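Local coordinates for protein beta-lactamase (Sphaerobacter thermophilus, PDB 4EWF) that probably hydrolyses the amide bond of beta-lactam rings to give substituted beta-amino acids, as a member of the class A beta-lactamase family, at residues P164-Y167 and A168-V171; R41-G44 and D45-F48; H93-D96 and G97-L100. All coordinates share one frame; numbering follows the deposited sequence.

Interaction 1 (P164-Y167 and A168-V171)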
ATOM      1  N   PRO A 164       4.235  -4.007  -9.236  1.00 19.23           N
ATOM      2  CA  PRO A 164       4.988  -4.257  -8.000  1.00 18.08           C
ATOM      3  C   PRO A 164       6.290  -3.429  -7.983  1.00 21.91           C
ATOM      4  O   PRO A 164       6.606  -2.829  -6.951  1.00 18.64           O
ATOM      5  CB  PRO A 164       5.283  -5.772  -8.064  1.00 18.32           C
ATOM      6  CG  PRO A 164       4.218  -6.342  -8.995  1.00 21.06           C
ATOM      7  CD  PRO A 164       3.993  -5.237 -10.020  1.00 14.98           C
ATOM      8  N   ASP A 165       7.009  -3.374  -9.109  1.00 17.19           N
ATOM      9  CA  ASP A 165       8.227  -2.558  -9.200  1.00 15.90           C
ATOM     10  C   ASP A 165       7.991  -1.114  -8.757  1.00 21.64           C
ATOM     11  O   ASP A 165       8.780  -0.550  -7.983  1.00 21.87           O
ATOM     12  CB  ASP A 165       8.770  -2.505 -10.641  1.00 19.90           C
ATOM     13  CG  ASP A 165       9.530  -3.766 -11.038  1.00 27.01           C
ATOM     14  OD1 ASP A 165       9.800  -4.628 -10.167  1.00 25.66           O
ATOM     15  OD2 ASP A 165       9.850  -3.892 -12.235  1.00 24.12           O
ATOM     16  N   ASP A 166       6.939  -0.502  -9.291  1.00 19.14           N
ATOM     17  CA  ASP A 166       6.634   0.890  -8.974  1.00 24.04           C
ATOM     18  C   ASP A 166       6.332   1.087  -7.488  1.00 25.04           C
ATOM     19  O   ASP A 166       6.771   2.060  -6.883  1.00 19.58           O
ATOM     20  CB  ASP A 166       5.435   1.381  -9.795  1.00 18.87           C
ATOM     21  CG  ASP A 166       5.808   1.719 -11.241  1.00 27.95           C
ATOM     22  OD1 ASP A 166       6.984   1.497 -11.629  1.00 22.28           O
ATOM     23  OD2 ASP A 166       4.918   2.184 -11.994  1.00 22.67           O
ATOM     24  N   TYR A 167       5.564   0.175  -6.904  1.00 19.79           N
ATOM     25  CA  TYR A 167       5.178   0.338  -5.505  1.00 22.04           C
ATOM     26  C   TYR A 167       6.318   0.041  -4.537  1.00 23.03           C
ATOM     27  O   TYR A 167       6.363   0.587  -3.433  1.00 23.69           O
ATOM     28  CB  TYR A 167       3.858  -0.405  -5.190  1.00 17.12           C
ATOM     29  CG  TYR A 167       2.719   0.520  -5.547  1.00 21.29           C
ATOM     30  CD1 TYR A 167       2.099   1.277  -4.572  1.00 20.88           C
ATOM     31  CD2 TYR A 167       2.349   0.723  -6.880  1.00 19.64           C
ATOM     32  CE1 TYR A 167       1.094   2.173  -4.879  1.00 22.36           C
ATOM     33  CE2 TYR A 167       1.339   1.638  -7.211  1.00 21.86           C
ATOM     34  CZ  TYR A 167       0.722   2.363  -6.191  1.00 24.86           C
ATOM     35  OH  TYR A 167      -0.285   3.267  -6.463  1.00 21.97           O
ATOM     36  N   ALA A 168       7.275  -0.776  -4.968  1.00 20.71           N
ATOM     37  CA  ALA A 168       8.481  -0.951  -4.177  1.00 21.36           C
ATOM     38  C   ALA A 168       9.288   0.361  -4.174  1.00 26.07           C
ATOM     39  O   ALA A 168       9.795   0.777  -3.132  1.00 22.22           O
ATOM     40  CB  ALA A 168       9.314  -2.132  -4.690  1.00 19.86           C
ATOM     41  N   LEU A 169       9.377   1.038  -5.321  1.00 23.15           N
ATOM     42  CA  LEU A 169      10.063   2.335  -5.348  1.00 21.48           C
ATOM     43  C   LEU A 169       9.407   3.304  -4.371  1.00 20.59           C
ATOM     44  O   LEU A 169      10.086   4.081  -3.700  1.00 26.80           O
ATOM     45  CB  LEU A 169      10.049   2.961  -6.746  1.00 23.19           C
ATOM     46  CG  LEU A 169      10.776   2.210  -7.851  1.00 23.88           C
ATOM     47  CD1 LEU A 169      10.508   2.870  -9.208  1.00 29.99           C
ATOM     48  CD2 LEU A 169      12.288   2.137  -7.545  1.00 28.07           C
ATOM     49  N   ALA A 170       8.084   3.266  -4.304  1.00 20.20           N
ATOM     50  CA  ALA A 170       7.351   4.189  -3.437  1.00 23.85           C
ATOM     51  C   ALA A 170       7.735   3.983  -1.980  1.00 24.89           C
ATOM     52  O   ALA A 170       8.001   4.942  -1.256  1.00 20.22           O
ATOM     53  CB  ALA A 170       5.831   4.022  -3.619  1.00 19.73           C
ATOM     54  N   VAL A 171       7.736   2.732  -1.541  1.00 20.72           N
ATOM     55  CA  VAL A 171       8.108   2.432  -0.159  1.00 22.41           C
ATOM     56  C   VAL A 171       9.569   2.791   0.089  1.00 24.31           C
ATOM     57  O   VAL A 171       9.908   3.324   1.142  1.00 27.44           O
ATOM     58  CB  VAL A 171       7.873   0.934   0.189  1.00 27.05           C
ATOM     59  CG1 VAL A 171       8.365   0.611   1.602  1.00 23.31           C
ATOM     60  CG2 VAL A 171       6.398   0.570   0.031  1.00 25.48           C
TER

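Interaction 2 (R41-G44 and D45-F48)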
ATOM      1  N   ARG A  41      12.112 -10.412  -7.964  1.00 18.92           N
ATOM      2  CA  ARG A  41      11.063  -9.926  -8.851  1.00 22.38           C
ATOM      3  C   ARG A  41      10.360 -11.105  -9.520  1.00 25.93           C
ATOM      4  O   ARG A  41      11.006 -12.010 -10.067  1.00 21.02           O
ATOM      5  CB  ARG A  41      11.640  -9.005  -9.944  1.00 26.45           C
ATOM      6  CG  ARG A  41      12.200  -7.684  -9.443  1.00 32.13           C
ATOM      7  CD  ARG A  41      12.512  -6.704 -10.598  1.00 31.11           C
ATOM      8  NE  ARG A  41      13.540  -5.743 -10.194  1.00 45.79           N
ATOM      9  CZ  ARG A  41      13.285  -4.555  -9.655  1.00 51.63           C
ATOM     10  NH1 ARG A  41      12.035  -4.164  -9.469  1.00 50.97           N
ATOM     11  NH2 ARG A  41      14.278  -3.751  -9.309  1.00 60.36           N
ATOM     12  N   HIS A  42       9.037 -11.084  -9.469  1.00 20.29           N
ATOM     13  CA  HIS A  42       8.208 -11.999 -10.233  1.00 23.75           C
ATOM     14  C   HIS A  42       7.075 -11.166 -10.815  1.00 24.70           C
ATOM     15  O   HIS A  42       6.274 -10.585 -10.059  1.00 19.85           O
ATOM     16  CB  HIS A  42       7.643 -13.094  -9.324  1.00 20.56           C
ATOM     17  CG  HIS A  42       6.680 -14.007 -10.011  1.00 26.57           C
ATOM     18  ND1 HIS A  42       7.087 -15.124 -10.711  1.00 26.50           N
ATOM     19  CD2 HIS A  42       5.329 -13.965 -10.111  1.00 20.02           C
ATOM     20  CE1 HIS A  42       6.025 -15.733 -11.209  1.00 25.81           C
ATOM     21  NE2 HIS A  42       4.948 -15.047 -10.866  1.00 24.86           N
ATOM     22  N   ASN A  43       7.015 -11.083 -12.143  1.00 17.17           N
ATOM     23  CA  ASN A  43       6.028 -10.213 -12.813  1.00 19.47           C
ATOM     24  C   ASN A  43       6.140  -8.798 -12.262  1.00 21.91           C
ATOM     25  O   ASN A  43       5.134  -8.116 -12.020  1.00 18.19           O
ATOM     26  CB  ASN A  43       4.604 -10.731 -12.593  1.00 19.94           C
ATOM     27  CG  ASN A  43       4.290 -11.953 -13.421  1.00 23.22           C
ATOM     28  OD1 ASN A  43       4.827 -12.122 -14.507  1.00 19.66           O
ATOM     29  ND2 ASN A  43       3.401 -12.810 -12.917  1.00 19.77           N
ATOM     30  N   GLY A  44       7.378  -8.374 -12.032  1.00 24.48           N
ATOM     31  CA  GLY A  44       7.634  -7.122 -11.353  1.00 24.93           C
ATOM     32  C   GLY A  44       7.128  -5.925 -12.112  1.00 23.93           C
ATOM     33  O   GLY A  44       6.779  -4.913 -11.491  1.00 18.30           O
ATOM     34  N   ASP A  45       7.098  -6.035 -13.446  1.00 18.08           N
ATOM     35  CA  ASP A  45       6.670  -4.923 -14.298  1.00 21.31           C
ATOM     36  C   ASP A  45       5.291  -5.153 -14.926  1.00 21.54           C
ATOM     37  O   ASP A  45       4.887  -4.443 -15.861  1.00 20.26           O
ATOM     38  CB  ASP A  45       7.714  -4.624 -15.383  1.00 24.06           C
ATOM     39  CG  ASP A  45       7.892  -5.769 -16.367  1.00 34.59           C
ATOM     40  OD1 ASP A  45       7.294  -6.849 -16.176  1.00 34.37           O
ATOM     41  OD2 ASP A  45       8.652  -5.578 -17.341  1.00 39.68           O
ATOM     42  N   ARG A  46       4.582  -6.162 -14.430  1.00 19.27           N
ATOM     43  CA  ARG A  46       3.246  -6.491 -14.955  1.00 18.46           C
ATOM     44  C   ARG A  46       2.216  -5.540 -14.338  1.00 19.41           C
ATOM     45  O   ARG A  46       2.343  -5.162 -13.183  1.00 16.10           O
ATOM     46  CB  ARG A  46       2.879  -7.950 -14.622  1.00 16.74           C
ATOM     47  CG  ARG A  46       1.465  -8.349 -15.077  1.00 16.28           C
ATOM     48  CD  ARG A  46       1.270  -9.873 -15.108  1.00 21.29           C
ATOM     49  NE  ARG A  46      -0.119 -10.237 -15.394  1.00 22.72           N
ATOM     50  CZ  ARG A  46      -0.511 -11.394 -15.926  1.00 19.52           C
ATOM     51  NH1 ARG A  46      -1.805 -11.634 -16.115  1.00 22.28           N
ATOM     52  NH2 ARG A  46       0.381 -12.317 -16.258  1.00 20.31           N
ATOM     53  N   ARG A  47       1.211  -5.143 -15.115  1.00 18.02           N
ATOM     54  CA  ARG A  47       0.197  -4.202 -14.649  1.00 17.25           C
ATOM     55  C   ARG A  47      -0.956  -4.901 -13.918  1.00 18.87           C
ATOM     56  O   ARG A  47      -1.576  -5.810 -14.466  1.00 18.76           O
ATOM     57  CB  ARG A  47      -0.352  -3.410 -15.840  1.00 18.05           C
ATOM     58  CG  ARG A  47       0.714  -2.630 -16.603  1.00 21.72           C
ATOM     59  CD  ARG A  47       0.228  -2.209 -18.008  1.00 27.39           C
ATOM     60  NE  ARG A  47       1.254  -1.476 -18.746  1.00 27.42           N
ATOM     61  CZ  ARG A  47       1.932  -1.955 -19.787  1.00 34.38           C
ATOM     62  NH1 ARG A  47       1.696  -3.189 -20.257  1.00 27.11           N
ATOM     63  NH2 ARG A  47       2.841  -1.187 -20.383  1.00 36.43           N
ATOM     64  N   PHE A  48      -1.221  -4.470 -12.683  1.00 18.41           N
ATOM     65  CA  PHE A  48      -2.325  -4.976 -11.859  1.00 16.20           C
ATOM     66  C   PHE A  48      -3.237  -3.795 -11.472  1.00 22.80           C
ATOM     67  O   PHE A  48      -2.789  -2.649 -11.456  1.00 19.01           O
ATOM     68  CB  PHE A  48      -1.766  -5.553 -10.548  1.00 14.32           C
ATOM     69  CG  PHE A  48      -0.908  -6.779 -10.740  1.00 18.71           C
ATOM     70  CD1 PHE A  48      -1.447  -8.045 -10.568  1.00 21.95           C
ATOM     71  CD2 PHE A  48       0.421  -6.658 -11.115  1.00 15.54           C
ATOM     72  CE1 PHE A  48      -0.667  -9.193 -10.750  1.00 19.96           C
ATOM     73  CE2 PHE A  48       1.222  -7.803 -11.308  1.00 17.57           C
ATOM     74  CZ  PHE A  48       0.668  -9.068 -11.124  1.00 18.49           C
TER
HETATM   75  O   HOH W   1       3.363 -12.270 -16.698  0.48 21.54           O

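Interaction 3 (H93-D96 and G97-L100). With SO4 (sulfate ion), chain F.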
ATOM      1  N   HIS A  93     -21.110   6.211   6.987  1.00 24.55           N
ATOM      2  CA  HIS A  93     -22.238   5.970   7.886  1.00 27.03           C
ATOM      3  C   HIS A  93     -22.295   6.941   9.064  1.00 23.53           C
ATOM      4  O   HIS A  93     -23.160   6.812   9.928  1.00 25.60           O
ATOM      5  CB  HIS A  93     -22.202   4.538   8.424  1.00 25.46           C
ATOM      6  CG  HIS A  93     -22.327   3.491   7.365  1.00 25.03           C
ATOM      7  ND1 HIS A  93     -23.400   3.431   6.503  1.00 21.17           N
ATOM      8  CD2 HIS A  93     -21.516   2.459   7.030  1.00 23.74           C
ATOM      9  CE1 HIS A  93     -23.238   2.417   5.672  1.00 23.06           C
ATOM     10  NE2 HIS A  93     -22.105   1.807   5.973  1.00 22.74           N
ATOM     11  N   LEU A  94     -21.375   7.898   9.110  1.00 20.93           N
ATOM     12  CA  LEU A  94     -21.352   8.864  10.213  1.00 20.28           C
ATOM     13  C   LEU A  94     -22.152  10.093   9.818  1.00 20.21           C
ATOM     14  O   LEU A  94     -22.393  10.320   8.634  1.00 24.10           O
ATOM     15  CB  LEU A  94     -19.914   9.244  10.562  1.00 22.43           C
ATOM     16  CG  LEU A  94     -19.041   8.086  11.061  1.00 24.56           C
ATOM     17  CD1 LEU A  94     -17.677   8.635  11.504  1.00 25.38           C
ATOM     18  CD2 LEU A  94     -19.711   7.348  12.224  1.00 24.14           C
ATOM     19  N   HIS A  95     -22.540  10.906  10.792  1.00 26.24           N
ATOM     20  CA  HIS A  95     -23.517  11.965  10.526  1.00 28.50           C
ATOM     21  C   HIS A  95     -23.025  13.103   9.616  1.00 29.61           C
ATOM     22  O   HIS A  95     -21.896  13.573   9.751  1.00 22.19           O
ATOM     23  CB  HIS A  95     -24.062  12.537  11.840  1.00 29.55           C
ATOM     24  CG  HIS A  95     -23.132  13.489  12.531  1.00 30.57           C
ATOM     25  ND1 HIS A  95     -22.159  13.073  13.417  1.00 28.99           N
ATOM     26  CD2 HIS A  95     -23.056  14.841  12.496  1.00 34.77           C
ATOM     27  CE1 HIS A  95     -21.511  14.129  13.882  1.00 31.70           C
ATOM     28  NE2 HIS A  95     -22.038  15.214  13.341  1.00 32.41           N
ATOM     29  N   ASP A  96     -23.885  13.537   8.693  1.00 30.95           N
ATOM     30  CA  ASP A  96     -23.603  14.700   7.854  1.00 28.27           C
ATOM     31  C   ASP A  96     -23.268  15.890   8.738  1.00 22.30           C
ATOM     32  O   ASP A  96     -24.021  16.213   9.652  1.00 26.58           O
ATOM     33  CB  ASP A  96     -24.826  15.056   6.990  1.00 35.32           C
ATOM     34  CG  ASP A  96     -25.152  13.990   5.947  1.00 42.59           C
ATOM     35  OD1 ASP A  96     -24.227  13.260   5.524  1.00 38.61           O
ATOM     36  OD2 ASP A  96     -26.341  13.882   5.547  1.00 44.70           O
ATOM     37  N   GLY A  97     -22.150  16.559   8.475  1.00 27.59           N
ATOM     38  CA  GLY A  97     -21.780  17.716   9.279  1.00 31.75           C
ATOM     39  C   GLY A  97     -20.627  17.427  10.231  1.00 34.09           C
ATOM     40  O   GLY A  97     -20.100  18.329  10.886  1.00 31.03           O
ATOM     41  N   LEU A  98     -20.235  16.158  10.315  1.00 27.45           N
ATOM     42  CA  LEU A  98     -19.105  15.779  11.151  1.00 28.37           C
ATOM     43  C   LEU A  98     -17.873  16.579  10.729  1.00 30.57           C
ATOM     44  O   LEU A  98     -17.506  16.598   9.557  1.00 27.07           O
ATOM     45  CB  LEU A  98     -18.817  14.287  10.990  1.00 24.38           C
ATOM     46  CG  LEU A  98     -17.684  13.681  11.825  1.00 28.62           C
ATOM     47  CD1 LEU A  98     -18.057  13.626  13.289  1.00 35.85           C
ATOM     48  CD2 LEU A  98     -17.380  12.279  11.317  1.00 27.54           C
ATOM     49  N   GLU A  99     -17.236  17.238  11.684  1.00 28.49           N
ATOM     50  CA  GLU A  99     -16.068  18.048  11.381  1.00 31.42           C
ATOM     51  C   GLU A  99     -14.776  17.299  11.697  1.00 34.34           C
ATOM     52  O   GLU A  99     -14.519  16.944  12.841  1.00 33.68           O
ATOM     53  CB  GLU A  99     -16.142  19.373  12.142  1.00 39.90           C
ATOM     54  CG  GLU A  99     -15.150  20.417  11.680  1.00 55.08           C
ATOM     55  CD  GLU A  99     -15.524  21.819  12.149  1.00 67.60           C
ATOM     56  OE1 GLU A  99     -16.687  22.027  12.573  1.00 67.74           O
ATOM     57  OE2 GLU A  99     -14.652  22.712  12.089  1.00 75.99           O
ATOM     58  N   LEU A 100     -13.978  17.060  10.659  1.00 23.40           N
ATOM     59  CA  LEU A 100     -12.723  16.323  10.771  1.00 23.73           C
ATOM     60  C   LEU A 100     -11.536  17.250  10.512  1.00 28.23           C
ATOM     61  O   LEU A 100     -11.723  18.411  10.147  1.00 32.20           O
ATOM     62  CB  LEU A 100     -12.712  15.196   9.733  1.00 28.63           C
ATOM     63  CG  LEU A 100     -13.898  14.231   9.916  1.00 31.21           C
ATOM     64  CD1 LEU A 100     -14.433  13.721   8.585  1.00 25.06           C
ATOM     65  CD2 LEU A 100     -13.520  13.083  10.834  1.00 28.28           C
TER
HETATM   66  S   SO4 F 302     -26.552   5.151   6.457  1.00100.45           S
HETATM   67  O1  SO4 F 302     -26.715   6.192   5.441  1.00 96.04           O
HETATM   68  O2  SO4 F 302     -25.137   4.997   6.772  1.00100.89           O
HETATM   69  O3  SO4 F 302     -27.266   5.518   7.679  1.00103.21           O
HETATM   70  O4  SO4 F 302     -27.075   3.886   5.945  1.00102.24           O

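Interaction 1 (P164-Y167 and A168-V171)
A168 N donates to P164 O at 2.9 Å, the first of four successive i to i+4 bonds that tie P164-Y167 to A168-V171 within one helix. L169 N reaches D165 O at 3.2 Å, A170 N reaches D166 O at 3.1 Å and V171 N reaches Y167 O at 3.2 Å.

Aliphatic carbons then close over the same oxygens. L169 has CG beside its backbone N (chi1 -63°), which lays CG 3.4 Å from D165 O. V171, with CG1 anti to the backbone N (chi1 176°), turns its other branch, CG2, back to within 3.5 Å of Y167 O. A170 CB meets that same Y167 O at 3.5 Å, so this carbonyl carries one backbone bond and two carbon contacts.

Polar groups outside the two segments bond to the first turn: D165 OD1 bridges to R41 and accepts from T31, D166 OD2 is bonded to S142 OG and D141 N, and D166 N bonds to T163 OG1. P164, A168 and V171 face the five-stranded sheet, touching T31 of strand 27-33, F242 and V238 of strand 235-244, and V227 and F229 of strand 223-232, while the buried Y167 touches V227 of strand 223-232 as well as V54, next to helix 55-67.

Interaction 2 (R41-G44 and D45-F48)
The F48 ring turns its edge to N43 O, which lies near the ring plane, 4.0 Å from CE2. At the edge of the R46 guanidinium, in plane, sits a water molecule that accepts from NH2 at 3.0 Å and donates to N43 OD1 at 2.6 Å. The N43 amide and the R46 guanidinium are 56° apart, so the two flat groups are bridged rather than stacked. Their stems run side by side in the same direction, with N43 CB 3.9 Å from R46 CB and N43 CG 4.0 Å from R46 CD; R46 lies this way because its CG is anti to the backbone N and the chain is extended as far as NE. The backbone from N43 to R46 forms a type I turn, closed by R46 N to N43 O at 3.2 Å.

N43 ND2 donates to V28 O of strand 27-33, which settles the rotation of the amide and presents OD1 to the water. The N43 carbonyl thus receives one N-H, with the F48 edge merely nearby, while the positive guanidinium would polarise the bridging water and probably strengthen its donation to the amide oxygen.

Interaction 3 (H93-D96 and G97-L100)
H95 to L98 makes a type II turn, with G97 at positive phi (106°), closed by L98 N donating to H95 O at 3.1 Å. At the backbone angles of G97 a side chain would run into D96 O, which accounts for glycine at the third position. The turn brings the H95 and L98 side chains to the same place. H95 CG sits between its own backbone N and carbonyl carbon, and from there the imidazole folds over L98. L98 CB stands above one face of the ring, 4.2 Å from its centroid and 19° off the normal, which meets the geometry of a CH-pi contact. L98 CG is anti to the backbone N (chi1 -178°), which carries its branches alongside the ring; CD1 lies 3.5 Å from H95 CE1, the two side chains crossing at about a right angle.

The other branch of L98 serves a different neighbour: CD2 touches L94 CD1 at 3.7 Å and L94 CB at 4.0 Å. L98 is therefore shared, CB over the imidazole face, CD1 beside the ring rim at CE1 and CD2 against L94, and it extends this apolar patch to L79 and L91 in adjoining loops.

The charged group of the turn is bound by a residue outside it: D96 OD1 forms a salt bridge with K84 NZ, and the same ammonium donates to L94 O. H93 ND1 points toward a sulfate oxygen near the ring plane; the modelled separation is doubtfully short, and the ion probably comes from the crystallisation liquor.

L100 pairs with I77 between strands 99-101 and 76-78, and bonds of G97 and L98 with L79 continue the pairing just beyond their ends. A tight type II turn with glycine third, feeding a small two-stranded antiparallel sheet, is consistent with the short strands that accompany the helical domain of class A beta-lactamases.

Overall arrangement
Along the chain interaction 2 comes first, then interaction 3, then interaction 1, so the two that touch are separated in sequence by the third. Interactions 1 and 2 have centres 11 Å apart and meet where helix 164-175 begins: D165 N lies 2.8 Å from G44 O, a probable hydrogen bond, and P164 CD packs on G44 O and R46 O. Interaction 2 continues from edge strand 39-42 of the five-stranded sheet; the helix of interaction 1 packs on its strands 27-33, 235-244 and 223-232. Interaction 3 lies across the chain's centre, its centre 34 Å from interaction 1 and 40 Å from interaction 2, leading into strand 99-101, which pairs with 76-78. The separation matches the two-part, sheet-and-helix build of class A beta-lactamases.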